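Local coordinates for protein arginase (RocF) (Helicobacter pylori, PDB 4G3H) that probably hydrolyses L-arginine to L-ornithine and urea at a site that holds two manganese ions, at residues A[176-185]-A[198-208]; A[231-242]-A[252-263]. All coordinates share one frame; numbering follows the deposited sequence.

Interaction 1. Residues A[176-185]-A[198-208]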
loop_
_atom_site.group_PDB
_atom_site.type_symbol
_atom_site.label_atom_id
_atom_site.label_comp_id
_atom_site.label_asym_id
_atom_site.label_seq_id
_atom_site.Cartn_x
_atom_site.Cartn_y
_atom_site.Cartn_z
ATOM N N PRO A 176 1.424 -5.307 -16.015
ATOM C CA PRO A 176 0.427 -6.019 -15.205
ATOM C C PRO A 176 0.929 -7.345 -14.624
ATOM O O PRO A 176 0.450 -7.802 -13.579
ATOM C CB PRO A 176 -0.737 -6.218 -16.180
ATOM C CG PRO A 176 -0.584 -5.094 -17.144
ATOM C CD PRO A 176 0.904 -5.051 -17.368
ATOM N N LYS A 177 1.891 -7.949 -15.313
ATOM C CA LYS A 177 2.477 -9.220 -14.900
ATOM C C LYS A 177 3.485 -9.055 -13.767
ATOM O O LYS A 177 3.942 -10.040 -13.190
ATOM C CB LYS A 177 3.155 -9.887 -16.094
ATOM C CG LYS A 177 2.190 -10.381 -17.158
ATOM C CD LYS A 177 2.906 -10.575 -18.483
ATOM C CE LYS A 177 2.347 -11.765 -19.231
ATOM N NZ LYS A 177 2.640 -13.025 -18.492
ATOM N N CYS A 178 3.827 -7.811 -13.449
ATOM C CA CYS A 178 4.774 -7.531 -12.376
ATOM C C CYS A 178 4.076 -7.029 -11.105
ATOM O O CYS A 178 4.713 -6.521 -10.175
ATOM C CB CYS A 178 5.823 -6.537 -12.870
ATOM S SG CYS A 178 6.836 -7.245 -14.210
ATOM N N LEU A 179 2.754 -7.169 -11.087
ATOM C CA LEU A 179 1.938 -6.807 -9.939
ATOM C C LEU A 179 1.627 -8.175 -9.361
ATOM O O LEU A 179 1.078 -9.029 -10.057
ATOM C CB LEU A 179 0.645 -6.109 -10.384
ATOM C CG LEU A 179 -0.571 -6.164 -9.440
ATOM C CD1 LEU A 179 -0.254 -5.521 -8.095
ATOM C CD2 LEU A 179 -1.749 -5.453 -10.097
ATOM N N VAL A 180 2.003 -8.402 -8.107
ATOM C CA VAL A 180 1.759 -9.697 -7.491
ATOM C C VAL A 180 0.826 -9.584 -6.292
ATOM O O VAL A 180 1.154 -8.958 -5.280
ATOM C CB VAL A 180 3.086 -10.358 -7.049
ATOM C CG1 VAL A 180 2.823 -11.776 -6.547
ATOM C CG2 VAL A 180 4.074 -10.375 -8.213
ATOM N N TYR A 181 -0.344 -10.198 -6.418
ATOM C CA TYR A 181 -1.348 -10.175 -5.361
ATOM C C TYR A 181 -1.148 -11.308 -4.361
ATOM O O TYR A 181 -0.879 -12.442 -4.746
ATOM C CB TYR A 181 -2.748 -10.307 -5.959
ATOM C CG TYR A 181 -3.328 -9.050 -6.563
ATOM C CD1 TYR A 181 -3.459 -7.880 -5.804
ATOM C CD2 TYR A 181 -3.841 -9.057 -7.865
ATOM C CE1 TYR A 181 -4.098 -6.752 -6.324
ATOM C CE2 TYR A 181 -4.477 -7.945 -8.393
ATOM C CZ TYR A 181 -4.610 -6.793 -7.618
ATOM O OH TYR A 181 -5.291 -5.706 -8.128
ATOM N N PHE A 182 -1.303 -10.998 -3.080
ATOM C CA PHE A 182 -1.164 -11.994 -2.022
ATOM C C PHE A 182 -2.389 -11.952 -1.117
ATOM O O PHE A 182 -2.699 -10.908 -0.543
ATOM C CB PHE A 182 0.086 -11.711 -1.178
ATOM C CG PHE A 182 1.381 -11.842 -1.936
ATOM C CD1 PHE A 182 2.023 -13.075 -2.037
ATOM C CD2 PHE A 182 1.959 -10.731 -2.550
ATOM C CE1 PHE A 182 3.225 -13.201 -2.735
ATOM C CE2 PHE A 182 3.160 -10.847 -3.251
ATOM C CZ PHE A 182 3.794 -12.086 -3.343
ATOM N N GLY A 183 -3.082 -13.083 -1.000
ATOM C CA GLY A 183 -4.251 -13.169 -0.137
ATOM C C GLY A 183 -5.560 -12.576 -0.636
ATOM O O GLY A 183 -6.538 -12.519 0.115
ATOM N N VAL A 184 -5.599 -12.140 -1.890
ATOM C CA VAL A 184 -6.817 -11.550 -2.450
ATOM C C VAL A 184 -7.965 -12.560 -2.423
ATOM O O VAL A 184 -7.832 -13.678 -2.918
ATOM C CB VAL A 184 -6.584 -11.070 -3.898
ATOM C CG1 VAL A 184 -7.883 -10.560 -4.499
ATOM C CG2 VAL A 184 -5.529 -9.973 -3.912
ATOM N N ARG A 185 -9.098 -12.160 -1.854
ATOM C CA ARG A 185 -10.230 -13.067 -1.749
ATOM C C ARG A 185 -11.598 -12.404 -1.823
ATOM O O ARG A 185 -12.617 -13.082 -1.744
ATOM C CB ARG A 185 -10.123 -13.849 -0.440
ATOM C CG ARG A 185 -9.876 -12.963 0.776
ATOM C CD ARG A 185 -9.757 -13.798 2.026
ATOM N NE ARG A 185 -9.715 -13.006 3.252
ATOM C CZ ARG A 185 -8.661 -12.320 3.687
ATOM N NH1 ARG A 185 -8.749 -11.647 4.825
ATOM N NH2 ARG A 185 -7.524 -12.305 2.998
ATOM N N LEU A 198 -5.454 -9.458 -18.022
ATOM C CA LEU A 198 -4.084 -8.969 -17.918
ATOM C C LEU A 198 -3.114 -10.022 -17.371
ATOM O O LEU A 198 -1.901 -9.797 -17.306
ATOM C CB LEU A 198 -4.051 -7.718 -17.036
ATOM C CG LEU A 198 -4.829 -6.508 -17.562
ATOM C CD1 LEU A 198 -4.613 -5.313 -16.635
ATOM C CD2 LEU A 198 -4.358 -6.162 -18.969
ATOM N N GLN A 199 -3.664 -11.168 -16.979
ATOM C CA GLN A 199 -2.879 -12.271 -16.441
ATOM C C GLN A 199 -2.008 -11.832 -15.254
ATOM O O GLN A 199 -0.792 -12.063 -15.222
ATOM C CB GLN A 199 -2.038 -12.887 -17.573
ATOM C CG GLN A 199 -2.909 -13.381 -18.750
ATOM C CD GLN A 199 -2.122 -13.777 -19.998
ATOM O OE1 GLN A 199 -2.704 -14.197 -21.002
ATOM N NE2 GLN A 199 -0.803 -13.647 -19.940
ATOM N N ILE A 200 -2.647 -11.202 -14.271
ATOM C CA ILE A 200 -1.949 -10.728 -13.072
ATOM C C ILE A 200 -1.795 -11.868 -12.068
ATOM O O ILE A 200 -2.786 -12.448 -11.624
ATOM C CB ILE A 200 -2.721 -9.560 -12.406
ATOM C CG1 ILE A 200 -2.943 -8.447 -13.438
ATOM C CG2 ILE A 200 -1.933 -9.019 -11.196
ATOM C CD1 ILE A 200 -3.709 -7.252 -12.927
ATOM N N PRO A 201 -0.547 -12.215 -11.708
ATOM C CA PRO A 201 -0.302 -13.302 -10.747
ATOM C C PRO A 201 -0.998 -13.035 -9.414
ATOM O O PRO A 201 -0.886 -11.941 -8.863
ATOM C CB PRO A 201 1.220 -13.319 -10.621
ATOM C CG PRO A 201 1.606 -11.902 -10.901
ATOM C CD PRO A 201 0.712 -11.539 -12.066
ATOM N N LEU A 202 -1.719 -14.033 -8.912
ATOM C CA LEU A 202 -2.457 -13.910 -7.655
ATOM C C LEU A 202 -2.314 -15.170 -6.796
ATOM O O LEU A 202 -2.754 -16.259 -7.183
ATOM C CB LEU A 202 -3.946 -13.640 -7.952
ATOM C CG LEU A 202 -4.885 -13.338 -6.777
ATOM C CD1 LEU A 202 -6.185 -12.765 -7.298
ATOM C CD2 LEU A 202 -5.145 -14.601 -5.969
ATOM N N PHE A 203 -1.703 -15.017 -5.625
ATOM C CA PHE A 203 -1.505 -16.144 -4.724
ATOM C C PHE A 203 -2.514 -16.068 -3.590
ATOM O O PHE A 203 -2.448 -15.177 -2.746
ATOM C CB PHE A 203 -0.073 -16.134 -4.187
ATOM C CG PHE A 203 0.971 -16.269 -5.265
ATOM C CD1 PHE A 203 1.115 -17.464 -5.968
ATOM C CD2 PHE A 203 1.797 -15.193 -5.593
ATOM C CE1 PHE A 203 2.067 -17.585 -6.983
ATOM C CE2 PHE A 203 2.753 -15.302 -6.607
ATOM C CZ PHE A 203 2.889 -16.498 -7.304
ATOM N N SER A 204 -3.454 -17.009 -3.585
ATOM C CA SER A 204 -4.508 -17.040 -2.574
ATOM C C SER A 204 -4.017 -17.430 -1.195
ATOM O O SER A 204 -2.900 -17.911 -1.033
ATOM C CB SER A 204 -5.606 -18.019 -2.988
ATOM O OG SER A 204 -5.132 -19.356 -2.936
ATOM N N VAL A 205 -4.882 -17.225 -0.209
ATOM C CA VAL A 205 -4.598 -17.574 1.168
ATOM C C VAL A 205 -4.182 -19.038 1.274
ATOM O O VAL A 205 -3.260 -19.374 2.014
ATOM C CB VAL A 205 -5.845 -17.356 2.063
ATOM C CG1 VAL A 205 -5.601 -17.947 3.446
ATOM C CG2 VAL A 205 -6.162 -15.860 2.167
ATOM N N ASP A 206 -4.869 -19.906 0.532
ATOM C CA ASP A 206 -4.576 -21.336 0.560
ATOM C C ASP A 206 -3.218 -21.690 -0.043
ATOM O O ASP A 206 -2.499 -22.525 0.504
ATOM C CB ASP A 206 -5.679 -22.121 -0.157
ATOM C CG ASP A 206 -7.025 -22.015 0.544
ATOM O OD1 ASP A 206 -7.092 -22.284 1.762
ATOM O OD2 ASP A 206 -8.023 -21.666 -0.120
ATOM N N ALA A 207 -2.862 -21.068 -1.165
ATOM C CA ALA A 207 -1.572 -21.347 -1.791
ATOM C C ALA A 207 -0.453 -20.924 -0.849
ATOM O O ALA A 207 0.560 -21.609 -0.723
ATOM C CB ALA A 207 -1.442 -20.597 -3.117
ATOM N N ILE A 208 -0.646 -19.784 -0.192
ATOM C CA ILE A 208 0.335 -19.256 0.746
ATOM C C ILE A 208 0.465 -20.193 1.942
ATOM O O ILE A 208 1.567 -20.493 2.391
ATOM C CB ILE A 208 -0.080 -17.843 1.244
ATOM C CG1 ILE A 208 0.018 -16.835 0.091
ATOM C CG2 ILE A 208 0.792 -17.420 2.414
ATOM C CD1 ILE A 208 -0.638 -15.494 0.375
HETATM O O HOH W 1 -7.391 -15.791 -1.221
#
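A parallel strand pair at the margin of the arginase beta-sheet joins 179-182 to the outermost strand 202-203; with helix 189-198 between them they form a beta-alpha-beta unit. Three nearly straight backbone hydrogen bonds run down the ladder: Tyr-181 N to Pro-201 O (3.1 Å), Phe-203 N to Tyr-181 O (2.8 Å) and Gly-183 N to Phe-203 O. On one face of the sheet Phe-182 and Phe-203 lie side by side and point the same way, their planes turned 33° apart, with Phe-182 CE1 3.8 Å from Phe-203 CD2. Val-180 CG1, swung anti to its own backbone N (chi1 -174°), meets the edge of the Phe-203 ring at CE2, 3.5 Å away. Helix 212-223 covers both rings through Val-215 and Thr-219. On the other face Tyr-181 CB packs against Leu-202 CG, and Ile-200 CG2 touches both CD2 of that tyrosine and Leu-179 CG (3.6 Å). The Tyr-181 hydroxyl is hydrogen-bonded to the carbonyl of Ala-119, in the metal-binding loop. Leu-202 and Val-184 cross at about a right angle, CD1 of the leucine against CB of the valine. Beyond the strands, Ser-204 is the N-cap of helix 205-210, where its OG takes a weak bond from Ala-207 N. A water closes this end, donating to Val-184 O at 2.7 Å and accepting from Val-205 N at 3.1 Å.

Interaction 2. Residues A[231-242]-A[252-263]. With MN (manganese (II) ion), chain F; MN (manganese (II) ion), chain E.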
loop_
_atom_site.group_PDB
_atom_site.type_symbol
_atom_site.label_atom_id
_atom_site.label_comp_id
_atom_site.label_asym_id
_atom_site.label_seq_id
_atom_site.Cartn_x
_atom_site.Cartn_y
_atom_site.Cartn_z
ATOM N N LEU A 231 6.448 -2.472 -1.966
ATOM C CA LEU A 231 5.583 -3.389 -1.220
ATOM C C LEU A 231 4.450 -2.628 -0.532
ATOM O O LEU A 231 4.683 -1.682 0.229
ATOM C CB LEU A 231 6.368 -4.190 -0.170
ATOM C CG LEU A 231 5.513 -5.323 0.437
ATOM C CD1 LEU A 231 6.388 -6.514 0.790
ATOM C CD2 LEU A 231 4.742 -4.822 1.663
ATOM N N SER A 232 3.221 -3.046 -0.813
ATOM C CA SER A 232 2.055 -2.411 -0.219
ATOM C C SER A 232 1.290 -3.445 0.596
ATOM O O SER A 232 0.772 -4.418 0.052
ATOM C CB SER A 232 1.158 -1.827 -1.310
ATOM O OG SER A 232 0.164 -0.998 -0.744
ATOM N N LEU A 233 1.221 -3.222 1.903
ATOM C CA LEU A 233 0.547 -4.145 2.806
ATOM C C LEU A 233 -0.728 -3.590 3.425
ATOM O O LEU A 233 -0.697 -2.581 4.139
ATOM C CB LEU A 233 1.502 -4.573 3.939
ATOM C CG LEU A 233 0.852 -5.213 5.187
ATOM C CD1 LEU A 233 0.113 -6.488 4.798
ATOM C CD2 LEU A 233 1.901 -5.511 6.242
ATOM N N ASP A 234 -1.837 -4.277 3.161
ATOM C CA ASP A 234 -3.147 -3.923 3.708
ATOM C C ASP A 234 -3.406 -4.963 4.803
ATOM O O ASP A 234 -3.472 -6.157 4.525
ATOM C CB ASP A 234 -4.227 -4.031 2.626
ATOM C CG ASP A 234 -5.605 -3.613 3.126
ATOM O OD1 ASP A 234 -5.918 -3.796 4.331
ATOM O OD2 ASP A 234 -6.389 -3.107 2.300
ATOM N N LEU A 235 -3.566 -4.510 6.040
ATOM C CA LEU A 235 -3.770 -5.417 7.158
ATOM C C LEU A 235 -4.980 -6.352 7.050
ATOM O O LEU A 235 -5.041 -7.370 7.739
ATOM C CB LEU A 235 -3.837 -4.615 8.464
ATOM C CG LEU A 235 -2.555 -3.842 8.824
ATOM C CD1 LEU A 235 -2.839 -2.872 9.962
ATOM C CD2 LEU A 235 -1.439 -4.815 9.205
ATOM N N ASP A 236 -5.940 -6.027 6.192
ATOM C CA ASP A 236 -7.095 -6.903 6.077
ATOM C C ASP A 236 -6.756 -8.213 5.362
ATOM O O ASP A 236 -7.642 -9.024 5.089
ATOM C CB ASP A 236 -8.276 -6.198 5.388
ATOM C CG ASP A 236 -7.991 -5.815 3.948
ATOM O OD1 ASP A 236 -7.097 -6.411 3.311
ATOM O OD2 ASP A 236 -8.691 -4.917 3.445
ATOM N N ILE A 237 -5.474 -8.423 5.058
ATOM C CA ILE A 237 -5.078 -9.669 4.421
ATOM C C ILE A 237 -5.212 -10.732 5.508
ATOM O O ILE A 237 -5.417 -11.916 5.227
ATOM C CB ILE A 237 -3.626 -9.624 3.893
ATOM C CG1 ILE A 237 -3.276 -10.966 3.235
ATOM C CG2 ILE A 237 -2.667 -9.304 5.015
ATOM C CD1 ILE A 237 -1.926 -10.994 2.525
ATOM N N MET A 238 -5.100 -10.299 6.760
ATOM C CA MET A 238 -5.251 -11.217 7.883
ATOM C C MET A 238 -6.736 -11.544 8.029
ATOM O O MET A 238 -7.592 -10.713 7.727
ATOM C CB MET A 238 -4.739 -10.590 9.182
ATOM C CG MET A 238 -3.226 -10.516 9.289
ATOM S SD MET A 238 -2.692 -9.899 10.897
ATOM C CE MET A 238 -2.823 -8.141 10.612
ATOM N N ASP A 239 -7.037 -12.755 8.485
ATOM C CA ASP A 239 -8.419 -13.180 8.653
ATOM C C ASP A 239 -9.274 -12.161 9.411
ATOM O O ASP A 239 -8.877 -11.667 10.465
ATOM C CB ASP A 239 -8.472 -14.512 9.391
ATOM C CG ASP A 239 -9.864 -15.102 9.409
ATOM O OD1 ASP A 239 -10.283 -15.652 8.369
ATOM O OD2 ASP A 239 -10.542 -14.998 10.452
ATOM N N GLY A 240 -10.461 -11.882 8.879
ATOM C CA GLY A 240 -11.369 -10.930 9.497
ATOM C C GLY A 240 -11.800 -11.248 10.919
ATOM O O GLY A 240 -12.149 -10.340 11.673
ATOM N N LYS A 241 -11.791 -12.528 11.285
ATOM C CA LYS A 241 -12.175 -12.940 12.634
ATOM C C LYS A 241 -11.016 -12.738 13.605
ATOM O O LYS A 241 -11.220 -12.397 14.770
ATOM C CB LYS A 241 -12.572 -14.420 12.661
ATOM C CG LYS A 241 -13.836 -14.775 11.903
ATOM C CD LYS A 241 -15.052 -14.088 12.497
ATOM C CE LYS A 241 -16.307 -14.900 12.232
ATOM N NZ LYS A 241 -16.383 -15.337 10.809
ATOM N N LEU A 242 -9.801 -12.967 13.116
ATOM C CA LEU A 242 -8.597 -12.831 13.928
ATOM C C LEU A 242 -8.151 -11.377 14.121
ATOM O O LEU A 242 -7.691 -11.012 15.205
ATOM C CB LEU A 242 -7.452 -13.649 13.312
ATOM C CG LEU A 242 -7.416 -15.167 13.567
ATOM C CD1 LEU A 242 -8.796 -15.778 13.411
ATOM C CD2 LEU A 242 -6.431 -15.820 12.603
ATOM N N ASN A 252 -11.603 -15.996 5.923
ATOM C CA ASN A 252 -10.706 -16.877 5.189
ATOM C C ASN A 252 -9.391 -16.187 4.836
ATOM O O ASN A 252 -8.884 -16.307 3.717
ATOM C CB ASN A 252 -11.412 -17.386 3.929
ATOM C CG ASN A 252 -12.741 -18.059 4.245
ATOM O OD1 ASN A 252 -13.767 -17.758 3.634
ATOM N ND2 ASN A 252 -12.725 -18.975 5.209
ATOM N N GLY A 253 -8.841 -15.468 5.810
ATOM C CA GLY A 253 -7.583 -14.774 5.600
ATOM C C GLY A 253 -6.416 -15.474 6.269
ATOM O O GLY A 253 -6.538 -16.608 6.750
ATOM N N LEU A 254 -5.276 -14.795 6.295
ATOM C CA LEU A 254 -4.078 -15.344 6.908
ATOM C C LEU A 254 -4.098 -15.128 8.408
ATOM O O LEU A 254 -4.798 -14.251 8.913
ATOM C CB LEU A 254 -2.823 -14.668 6.349
ATOM C CG LEU A 254 -2.451 -14.912 4.892
ATOM C CD1 LEU A 254 -1.229 -14.062 4.566
ATOM C CD2 LEU A 254 -2.162 -16.395 4.656
ATOM N N SER A 255 -3.318 -15.941 9.108
ATOM C CA SER A 255 -3.182 -15.824 10.550
ATOM C C SER A 255 -2.071 -14.799 10.745
ATOM O O SER A 255 -1.321 -14.505 9.816
ATOM C CB SER A 255 -2.732 -17.146 11.149
ATOM O OG SER A 255 -1.391 -17.424 10.771
ATOM N N PHE A 256 -1.959 -14.264 11.951
ATOM C CA PHE A 256 -0.923 -13.291 12.259
ATOM C C PHE A 256 0.470 -13.870 11.967
ATOM O O PHE A 256 1.314 -13.201 11.366
ATOM C CB PHE A 256 -1.046 -12.882 13.729
ATOM C CG PHE A 256 0.056 -11.985 14.214
ATOM C CD1 PHE A 256 0.344 -10.793 13.564
ATOM C CD2 PHE A 256 0.784 -12.321 15.354
ATOM C CE1 PHE A 256 1.340 -9.944 14.040
ATOM C CE2 PHE A 256 1.782 -11.483 15.841
ATOM C CZ PHE A 256 2.062 -10.290 15.186
ATOM N N ASP A 257 0.708 -15.115 12.376
ATOM C CA ASP A 257 2.009 -15.759 12.153
ATOM C C ASP A 257 2.290 -16.058 10.682
ATOM O O ASP A 257 3.443 -16.003 10.236
ATOM C CB ASP A 257 2.115 -17.052 12.966
ATOM C CG ASP A 257 2.312 -16.789 14.446
ATOM O OD1 ASP A 257 3.278 -16.080 14.797
ATOM O OD2 ASP A 257 1.509 -17.289 15.256
ATOM N N GLU A 258 1.243 -16.378 9.931
ATOM C CA GLU A 258 1.408 -16.646 8.515
ATOM C C GLU A 258 1.887 -15.367 7.819
ATOM O O GLU A 258 2.826 -15.408 7.019
ATOM C CB GLU A 258 0.087 -17.141 7.913
ATOM C CG GLU A 258 -0.112 -18.640 8.081
ATOM C CD GLU A 258 -1.539 -19.096 7.816
ATOM O OE1 GLU A 258 -1.753 -20.324 7.720
ATOM O OE2 GLU A 258 -2.443 -18.238 7.712
ATOM N N LEU A 259 1.253 -14.236 8.136
ATOM C CA LEU A 259 1.636 -12.948 7.547
ATOM C C LEU A 259 3.082 -12.625 7.901
ATOM O O LEU A 259 3.858 -12.211 7.040
ATOM C CB LEU A 259 0.713 -11.812 8.036
ATOM C CG LEU A 259 1.115 -10.380 7.624
ATOM C CD1 LEU A 259 1.215 -10.280 6.110
ATOM C CD2 LEU A 259 0.110 -9.382 8.133
ATOM N N LYS A 260 3.443 -12.813 9.171
ATOM C CA LYS A 260 4.814 -12.564 9.623
ATOM C C LYS A 260 5.810 -13.422 8.849
ATOM O O LYS A 260 6.886 -12.958 8.480
ATOM C CB LYS A 260 4.943 -12.843 11.127
ATOM C CG LYS A 260 4.489 -11.678 12.005
ATOM C CD LYS A 260 4.033 -12.136 13.384
ATOM C CE LYS A 260 5.081 -12.959 14.107
ATOM N NZ LYS A 260 4.587 -13.402 15.440
ATOM N N GLN A 261 5.448 -14.677 8.610
ATOM C CA GLN A 261 6.311 -15.579 7.864
ATOM C C GLN A 261 6.427 -15.137 6.410
ATOM O O GLN A 261 7.529 -15.073 5.864
ATOM C CB GLN A 261 5.770 -17.008 7.926
ATOM C CG GLN A 261 6.153 -17.739 9.193
ATOM C CD GLN A 261 5.206 -18.872 9.514
ATOM O OE1 GLN A 261 4.880 -19.690 8.644
ATOM N NE2 GLN A 261 4.761 -18.934 10.768
ATOM N N LEU A 262 5.291 -14.837 5.785
ATOM C CA LEU A 262 5.309 -14.402 4.393
ATOM C C LEU A 262 6.099 -13.105 4.268
ATOM O O LEU A 262 6.929 -12.964 3.376
ATOM C CB LEU A 262 3.890 -14.185 3.860
ATOM C CG LEU A 262 3.817 -13.666 2.417
ATOM C CD1 LEU A 262 4.324 -14.751 1.451
ATOM C CD2 LEU A 262 2.384 -13.278 2.069
ATOM N N LEU A 263 5.839 -12.157 5.163
ATOM C CA LEU A 263 6.542 -10.881 5.132
ATOM C C LEU A 263 8.054 -11.031 5.257
ATOM O O LEU A 263 8.808 -10.425 4.500
ATOM C CB LEU A 263 6.038 -9.973 6.254
ATOM C CG LEU A 263 5.010 -8.913 5.866
ATOM C CD1 LEU A 263 4.671 -8.081 7.098
ATOM C CD2 LEU A 263 5.576 -8.027 4.751
HETATM MN MN MN F . -8.173 -4.363 1.482
HETATM MN MN MN E . -6.633 -2.414 -0.066
#
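Met-238 and Leu-259 meet where the loop after strand 231-234 packs against the start of helix 256-263, in a beta-alpha-beta unit completed by strand 274-280. Met-238 CB lies 3.7 Å from Leu-254 O. Its CG, anti to the carbonyl carbon (chi1 -74°), touches Leu-259 CD2 at 3.7 Å, the two side chains crossing at about a right angle. SD sits at the edge of the Phe-256 ring, 4.1 Å from CD1, a Met-aromatic contact; CE, turned by the bend at chi3, returns to Leu-259 CD2. The other branch of Leu-259, CD1, packs on Ile-237 CG2 and Leu-233 CD1, while Leu-233 CD2 meets Leu-263 CD1 at 3.9 Å. Leu-254 N to Ile-237 O and Asp-239 N to Leu-254 O (2.7 Å) make a single beta bridge between Met-238 and Leu-254. Asp-239 OD1 receives Gly-253 N at 2.9 Å on its anti lone pair, and its OD2 accepts Lys-241 N in an Asx turn. Ser-255 and Glu-258 form a capping box. Asp-234 OD2, at the strand end, bridges both manganese ions; Asp-236 OD2, in the 3-10 turn, binds the chain F ion at 2.1 Å. Asp-116 and His-118 complete that ion's protein ligands, Asp-116 and Asp-120 those of the chain E ion. Polar bonds thus tie the segment just after the metal-binding turn to the loop leading into the helix, while apolar packing joins strand to helix.

How the interactions relate
Interactions 1 and 2 follow one another along the chain, their centres about 14 Å apart, and both belong to the one parallel sheet, where strand 110-115 separates strand 179-182 from strand 228-234. They touch through Arg-185, whose NH2 lies 3.1 Å from Ile-237 O, a probable but weak hydrogen bond, while its NH1 is hydrogen-bonded to Glu-250 O. Val-205 CG2 also packs against Asn-252 O at 3.2 Å. Interaction 2 supplies metal ligands directly. Interaction 1 lies beside the site, the Tyr-181 side chain about 8 Å from a manganese ion and about 5 Å from that of Asp-120, and the Val-184 side chain about 5 Å from that of Asp-116.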